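Local coordinates for peptidase M16 C-terminal domain-containing protein (Enterococcus faecalis, PDB 3D3Y) that is of unknown function but is related to the M16 zinc metallopeptidases and carries a domain classed as inactive in that family, at residues Leu8-Asn13 with Arg226-Ala231; Gly125-Glu130 with Ser187-Tyr192; Gln237-Val242 with Glu411-Phe416. All blocks are in the same frame, centred on the assembly; numbering follows the deposited sequence.

Contact 1: Leu8-Asn13 with Arg226-Ala231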
# COMPACT_ATOMS: atom_id res chain seq x y z
N LEU A 8 -15.77 5.29 20.08
CA LEU A 8 -15.85 4.20 21.06
C LEU A 8 -15.12 4.66 22.31
O LEU A 8 -15.77 4.89 23.34
CB LEU A 8 -15.25 2.90 20.49
CG LEU A 8 -16.02 2.36 19.29
CD1 LEU A 8 -15.37 1.08 18.75
CD2 LEU A 8 -17.50 2.15 19.57
N VAL A 9 -13.80 4.84 22.21
CA VAL A 9 -13.03 5.68 23.14
C VAL A 9 -12.16 6.66 22.34
O VAL A 9 -11.99 6.49 21.12
CB VAL A 9 -12.11 4.84 24.09
CG1 VAL A 9 -12.94 3.94 25.01
CG2 VAL A 9 -11.10 4.01 23.30
N LYS A 10 -11.58 7.66 23.00
CA LYS A 10 -10.58 8.54 22.34
C LYS A 10 -9.57 7.75 21.50
O LYS A 10 -8.96 6.82 22.01
CB LYS A 10 -9.82 9.36 23.39
CG LYS A 10 -9.10 10.59 22.83
CD LYS A 10 -8.44 11.45 23.96
CE LYS A 10 -7.21 10.74 24.58
NZ LYS A 10 -6.28 11.67 25.31
N GLY A 11 -9.41 8.14 20.23
CA GLY A 11 -8.48 7.47 19.33
C GLY A 11 -9.01 6.23 18.64
O GLY A 11 -8.35 5.66 17.76
N VAL A 12 -10.20 5.79 19.05
CA VAL A 12 -10.84 4.59 18.50
C VAL A 12 -12.25 4.91 18.02
O VAL A 12 -13.17 5.16 18.81
CB VAL A 12 -10.86 3.41 19.52
CG1 VAL A 12 -11.49 2.15 18.86
CG2 VAL A 12 -9.44 3.08 20.01
N ASN A 13 -12.41 4.90 16.70
CA ASN A 13 -13.65 5.33 16.08
C ASN A 13 -14.27 4.28 15.21
O ASN A 13 -13.57 3.49 14.58
CB ASN A 13 -13.40 6.61 15.29
CG ASN A 13 -13.04 7.76 16.20
OD1 ASN A 13 -13.91 8.30 16.87
ND2 ASN A 13 -11.75 8.08 16.29
N ARG A 226 -6.66 6.54 23.67
CA ARG A 226 -5.32 6.96 23.25
C ARG A 226 -5.45 8.23 22.43
O ARG A 226 -6.56 8.73 22.25
CB ARG A 226 -4.55 5.83 22.52
CG ARG A 226 -4.96 5.57 21.06
CD ARG A 226 -6.29 4.80 20.87
NE ARG A 226 -6.48 3.67 21.79
CZ ARG A 226 -5.93 2.46 21.68
NH1 ARG A 226 -5.13 2.14 20.67
NH2 ARG A 226 -6.20 1.55 22.61
N GLU A 227 -4.33 8.76 21.98
CA GLU A 227 -4.30 10.00 21.20
C GLU A 227 -5.20 9.88 19.97
O GLU A 227 -5.22 8.84 19.30
CB GLU A 227 -2.87 10.31 20.77
CG GLU A 227 -1.93 10.61 21.93
CD GLU A 227 -2.16 11.98 22.55
OE1 GLU A 227 -3.29 12.52 22.43
OE2 GLU A 227 -1.21 12.52 23.17
N GLU A 228 -5.92 10.95 19.67
CA GLU A 228 -6.81 10.98 18.51
C GLU A 228 -6.07 11.31 17.19
O GLU A 228 -6.40 10.76 16.13
CB GLU A 228 -7.95 11.96 18.77
CG GLU A 228 -9.05 11.94 17.72
CD GLU A 228 -10.02 10.78 17.86
OE1 GLU A 228 -10.50 10.48 18.97
OE2 GLU A 228 -10.34 10.19 16.82
N GLY A 229 -5.07 12.19 17.27
CA GLY A 229 -4.28 12.59 16.11
C GLY A 229 -3.46 11.46 15.48
O GLY A 229 -2.72 10.76 16.15
N LYS A 230 -3.59 11.29 14.17
CA LYS A 230 -2.73 10.35 13.44
C LYS A 230 -1.41 11.02 13.02
O LYS A 230 -1.33 12.24 12.94
CB LYS A 230 -3.46 9.84 12.19
CG LYS A 230 -4.67 8.94 12.51
CD LYS A 230 -5.30 8.41 11.24
CE LYS A 230 -6.41 7.42 11.53
NZ LYS A 230 -7.65 8.07 12.04
N ALA A 231 -0.39 10.21 12.77
CA ALA A 231 0.81 10.68 12.04
C ALA A 231 0.40 11.44 10.75
O ALA A 231 -0.63 11.12 10.14
CB ALA A 231 1.70 9.49 11.66
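Gly11 and Glu228 bring their CA atoms within 4.0 Å of each other, where the type II turn from Val9 to Val12 meets the irregular chain of 226-231. Arg226 N gives a nearly straight bond (171°) to Lys10 O at 2.9 Å. The CA of Gly11, third in the turn, lies 3.5 Å from Glu227 O. Glu228 then clamps the turn with both carboxylate oxygens. A bend at its chi2 (78°) lets the carboxylate reach across to segment 8-13. OE1 of Glu228 takes the backbone N of Gly11 at 2.9 Å, from above the carboxylate plane. OE2 of Glu228 takes ND2 of Asn13 at 2.6 Å, on its syn lone pair. This second bond is short but bent (134°), and Asn13 and Glu228 meet tip to tip. Lys10 runs past the carbonyl of Arg226, its CE 3.1 Å from Arg226 O. Its NZ stays 4.2 Å from Glu227 OE1, opposite in charge but beyond a salt bridge. Over one face of the Arg226 guanidinium lies Val12, whose CG2 is 3.5 Å from Arg226 NE. The polar end of Arg226 is held by the carbonyls of Thr224, Asp199 and Leu196. Val12 and Arg226 also rest on Val201 of strand 200-207. The contact thus fastens the turn between strands 4-7 and 12-18 to the chain that follows helix 211-219. The Glu228 charge is met by a backbone N-H and an amide, with a weak bond from Gln7, which should stabilise it as a carboxylate.

Contact 2: Gly125-Glu130 with Ser187-Tyr192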
# COMPACT_ATOMS: atom_id res chain seq x y z
N GLY A 125 3.64 -13.42 28.73
CA GLY A 125 4.34 -12.38 27.98
C GLY A 125 5.09 -12.72 26.73
O GLY A 125 5.83 -11.87 26.22
N GLN A 126 4.97 -13.95 26.23
CA GLN A 126 5.60 -14.32 24.96
C GLN A 126 4.61 -15.06 24.07
O GLN A 126 3.81 -15.87 24.57
CB GLN A 126 6.84 -15.20 25.17
CG GLN A 126 7.94 -14.53 26.01
CD GLN A 126 9.19 -15.38 26.12
OE1 GLN A 126 9.43 -16.25 25.28
NE2 GLN A 126 10.01 -15.13 27.16
N PHE A 127 4.65 -14.79 22.77
CA PHE A 127 3.90 -15.64 21.86
C PHE A 127 4.28 -17.11 22.02
O PHE A 127 5.42 -17.43 22.31
CB PHE A 127 4.06 -15.19 20.41
CG PHE A 127 3.12 -14.08 20.04
CD1 PHE A 127 1.86 -14.37 19.53
CD2 PHE A 127 3.50 -12.75 20.21
CE1 PHE A 127 0.97 -13.35 19.20
CE2 PHE A 127 2.63 -11.70 19.86
CZ PHE A 127 1.35 -11.99 19.37
N GLU A 128 3.30 -17.98 21.85
CA GLU A 128 3.54 -19.41 21.87
C GLU A 128 4.71 -19.74 20.91
O GLU A 128 4.75 -19.23 19.77
CB GLU A 128 2.25 -20.12 21.46
CG GLU A 128 2.20 -21.57 21.78
CD GLU A 128 2.85 -22.40 20.71
OE1 GLU A 128 2.62 -22.13 19.51
OE2 GLU A 128 3.60 -23.32 21.08
N ALA A 129 5.66 -20.55 21.38
CA ALA A 129 6.96 -20.73 20.72
C ALA A 129 6.87 -21.45 19.37
O ALA A 129 7.55 -21.08 18.40
CB ALA A 129 7.93 -21.47 21.65
N GLU A 130 6.06 -22.50 19.29
CA GLU A 130 5.97 -23.23 18.05
C GLU A 130 5.41 -22.31 17.01
O GLU A 130 5.92 -22.24 15.88
CB GLU A 130 5.08 -24.46 18.17
CG GLU A 130 5.21 -25.39 16.95
CD GLU A 130 3.85 -25.78 16.34
OE1 GLU A 130 3.14 -26.63 16.95
OE2 GLU A 130 3.52 -25.25 15.22
N SER A 187 9.81 -9.96 22.10
CA SER A 187 9.75 -8.68 21.41
C SER A 187 8.40 -8.47 20.72
O SER A 187 7.82 -7.35 20.76
CB SER A 187 10.94 -8.50 20.44
OG SER A 187 10.81 -9.31 19.26
N LEU A 188 7.86 -9.53 20.14
CA LEU A 188 6.55 -9.46 19.46
C LEU A 188 5.36 -9.32 20.42
O LEU A 188 4.41 -8.60 20.10
CB LEU A 188 6.29 -10.64 18.50
CG LEU A 188 6.59 -10.33 17.03
CD1 LEU A 188 5.62 -9.28 16.54
CD2 LEU A 188 8.05 -9.83 16.89
N ALA A 189 5.41 -10.02 21.56
CA ALA A 189 4.40 -9.87 22.61
C ALA A 189 4.46 -8.46 23.23
O ALA A 189 3.43 -7.85 23.51
CB ALA A 189 4.60 -10.92 23.69
N ALA A 190 5.67 -7.96 23.46
CA ALA A 190 5.81 -6.59 23.92
C ALA A 190 5.24 -5.61 22.88
O ALA A 190 4.53 -4.66 23.24
CB ALA A 190 7.29 -6.26 24.25
N TYR A 191 5.56 -5.85 21.61
CA TYR A 191 5.08 -4.95 20.56
C TYR A 191 3.54 -4.99 20.47
O TYR A 191 2.88 -3.94 20.41
CB TYR A 191 5.76 -5.17 19.18
CG TYR A 191 5.14 -4.17 18.24
CD1 TYR A 191 5.38 -2.80 18.45
CD2 TYR A 191 4.20 -4.56 17.27
CE1 TYR A 191 4.74 -1.84 17.69
CE2 TYR A 191 3.54 -3.60 16.48
CZ TYR A 191 3.83 -2.24 16.70
OH TYR A 191 3.22 -1.26 15.98
N TYR A 192 2.96 -6.20 20.46
CA TYR A 192 1.50 -6.34 20.50
C TYR A 192 0.87 -5.39 21.54
O TYR A 192 -0.10 -4.66 21.24
CB TYR A 192 1.09 -7.79 20.82
CG TYR A 192 -0.34 -7.89 21.30
CD1 TYR A 192 -1.41 -7.85 20.38
CD2 TYR A 192 -0.63 -8.01 22.67
CE1 TYR A 192 -2.75 -7.93 20.82
CE2 TYR A 192 -1.94 -8.09 23.11
CZ TYR A 192 -2.99 -8.06 22.18
OH TYR A 192 -4.29 -8.12 22.65
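Leu188 O accepts the backbone N of Tyr192 at 2.8 Å and is also touched by the ring edge of Phe127. CE2 of Phe127 lies 3.6 Å from Leu188 O. The neighbouring rim atom, Phe127 CD2, lies 3.6 Å from Ala189 N. Both Leu188 C and Ala189 N lie in the plane of the ring, so the phenyl edge meets the peptide link between these residues. The ring edge also touches side chains: CD2 of Phe127 is 3.9 Å from Leu188 CB, and CE2 of Phe127 is 4.3 Å from Tyr192 CB. Just before the small strand, Gly125 O lies 3.0 Å from Ala189 CB, a very close approach. Ile122 touches Phe127, Ala189 and Tyr192, while Leu46 and Leu49 of helix 40-52 pack on Phe127 and Leu188. Just past the contact, Glu128 caps helix 129-148: its OE2 accepts Glu130 N at 3.2 Å. No hydrogen bond crosses between the two segments. Between these residues the contact is apolar. Just beside it, a backbone hydrogen bond between Phe127 and Ala185 ties the small strand to the start of helix 185-198. The ring edge lies against a peptide whose carbonyl, Leu188 O, already accepts Tyr192 N, so the phenyl adds packing and takes no hydrogen bond from the helix.

Contact 3: Gln237-Val242 with Glu411-Phe416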
# COMPACT_ATOMS: atom_id res chain seq x y z
N GLN A 237 10.57 15.55 1.27
CA GLN A 237 11.98 15.74 1.59
C GLN A 237 12.54 16.78 0.64
O GLN A 237 11.97 16.97 -0.44
CB GLN A 237 12.75 14.43 1.43
CG GLN A 237 12.58 13.79 0.07
CD GLN A 237 13.46 12.54 -0.08
OE1 GLN A 237 13.69 11.81 0.88
NE2 GLN A 237 13.94 12.30 -1.30
N PRO A 238 13.63 17.45 1.03
CA PRO A 238 14.21 18.43 0.11
C PRO A 238 14.74 17.79 -1.18
O PRO A 238 15.22 16.64 -1.17
CB PRO A 238 15.37 19.02 0.91
CG PRO A 238 15.09 18.69 2.32
CD PRO A 238 14.38 17.39 2.30
N ILE A 239 14.62 18.56 -2.27
CA ILE A 239 15.34 18.29 -3.51
C ILE A 239 16.84 18.50 -3.27
O ILE A 239 17.25 19.52 -2.71
CB ILE A 239 14.84 19.22 -4.63
CG1 ILE A 239 13.40 18.85 -5.02
CG2 ILE A 239 15.70 19.09 -5.87
CD1 ILE A 239 12.50 20.04 -5.15
N ARG A 240 17.64 17.51 -3.68
CA ARG A 240 19.10 17.57 -3.67
C ARG A 240 19.56 18.14 -5.02
O ARG A 240 18.99 17.82 -6.07
CB ARG A 240 19.71 16.17 -3.51
CG ARG A 240 19.42 15.39 -2.20
CD ARG A 240 19.28 13.85 -2.49
NE ARG A 240 17.89 13.43 -2.64
CZ ARG A 240 17.47 12.22 -3.06
NH1 ARG A 240 16.17 11.98 -3.15
NH2 ARG A 240 18.33 11.25 -3.39
N ASN A 241 20.60 18.95 -5.01
CA ASN A 241 21.11 19.49 -6.27
C ASN A 241 21.95 18.51 -7.08
O ASN A 241 22.09 18.67 -8.30
CB ASN A 241 21.77 20.86 -6.09
CG ASN A 241 20.73 21.98 -6.03
OD1 ASN A 241 19.92 22.16 -6.97
ND2 ASN A 241 20.71 22.73 -4.93
N VAL A 242 22.46 17.47 -6.43
CA VAL A 242 23.24 16.47 -7.13
C VAL A 242 22.42 15.16 -7.18
O VAL A 242 21.82 14.77 -6.17
CB VAL A 242 24.61 16.27 -6.45
CG1 VAL A 242 25.38 15.10 -7.06
CG2 VAL A 242 25.45 17.55 -6.52
N GLU A 411 11.99 16.31 -11.09
CA GLU A 411 13.41 16.53 -10.88
C GLU A 411 14.08 15.21 -10.54
O GLU A 411 13.81 14.63 -9.49
CB GLU A 411 13.61 17.50 -9.72
CG GLU A 411 15.05 17.82 -9.44
CD GLU A 411 15.62 18.90 -10.37
OE1 GLU A 411 16.87 19.01 -10.43
OE2 GLU A 411 14.84 19.63 -11.02
N LEU A 412 14.96 14.75 -11.43
CA LEU A 412 15.70 13.48 -11.20
C LEU A 412 16.55 13.60 -9.95
O LEU A 412 17.18 14.65 -9.71
CB LEU A 412 16.53 13.09 -12.43
CG LEU A 412 17.32 11.78 -12.42
CD1 LEU A 412 16.41 10.59 -12.11
CD2 LEU A 412 18.08 11.58 -13.75
N GLN A 413 16.52 12.54 -9.12
CA GLN A 413 17.19 12.54 -7.82
C GLN A 413 18.10 11.34 -7.56
O GLN A 413 19.11 11.45 -6.87
CB GLN A 413 16.16 12.66 -6.68
CG GLN A 413 15.47 14.07 -6.57
CD GLN A 413 16.41 15.17 -6.10
OE1 GLN A 413 17.13 15.80 -6.91
NE2 GLN A 413 16.41 15.41 -4.81
N ALA A 414 17.73 10.18 -8.10
CA ALA A 414 18.50 8.98 -7.82
C ALA A 414 18.43 8.04 -9.00
O ALA A 414 17.44 7.99 -9.71
CB ALA A 414 17.99 8.31 -6.51
N ILE A 415 19.51 7.30 -9.22
CA ILE A 415 19.54 6.29 -10.27
C ILE A 415 20.14 5.05 -9.61
O ILE A 415 21.22 5.12 -8.99
CB ILE A 415 20.51 6.69 -11.42
CG1 ILE A 415 20.02 7.92 -12.18
CG2 ILE A 415 20.77 5.47 -12.38
CD1 ILE A 415 21.09 8.54 -13.04
N PHE A 416 19.47 3.91 -9.74
CA PHE A 416 20.03 2.68 -9.24
C PHE A 416 20.23 1.73 -10.40
O PHE A 416 19.31 1.50 -11.20
CB PHE A 416 19.12 2.03 -8.17
CG PHE A 416 19.68 0.72 -7.64
CD1 PHE A 416 20.70 0.72 -6.71
CD2 PHE A 416 19.22 -0.50 -8.15
CE1 PHE A 416 21.24 -0.50 -6.25
CE2 PHE A 416 19.75 -1.72 -7.71
CZ PHE A 416 20.76 -1.73 -6.76
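The buried side chain of Gln413 reaches out of its strand and sets its amide against the backbone of Arg240 in the loop. Its chain bends at chi2 (-70°), which places CD there. Gln413 CD is 3.6 Å from Arg240 N and 3.7 Å from Arg240 O, so the amide group is packed closely on that residue. The side chain of Arg240 folds back toward the strand and crosses Gln413 obliquely. Its guanidinium is turned 71° from the plane of the Gln413 amide. One guanidinium face receives the CB of Gln413, which lies 3.6 Å from Arg240 NH1 and toward the rim of the group. NH2 of Arg240 comes to 3.6 Å from Gln413 O and 4.3 Å from Ala414 CB. Ile239 adds an apolar touch: its CG2 meets Glu411 CG at 3.8 Å, with the two side chains crossing at about a right angle. The touching parts, 238-242 and 411-414, run 70° apart. Arg240 also makes a cation-pi contact with Tyr162, at the end of helix 150-162, and Tyr162 touches Gln413 as well. Strand 411-421 itself lies between strands 244-251 and 255-262, with Gln413 bonded through its backbone to Glu244 and Ala260. Gln413 and Ala414 both face Ala260, a classic beta bulge. Helix 150-162 reaches Ala414 through Val161.

How the contacts relate
Contact 1 opens first, at the turn leading into strand 12-18. The chain then builds most of the six-stranded sheet and its helices. Within this span contact 2 opens at 125-130 and closes at 187-192, joining a two-stranded hairpin to helix 185-198. Contact 1 closes later, at 226-231. Contact 3 opens soon after, at 237-242, and closes at 411-416 on the five-stranded sheet. Contacts 1 and 3 are in series and do not cross. Their centres are about 36 Å apart. Together they fix two parts of the same connecting segment, one to each sheet, consistent with the paired alpha-beta halves of M16 relatives.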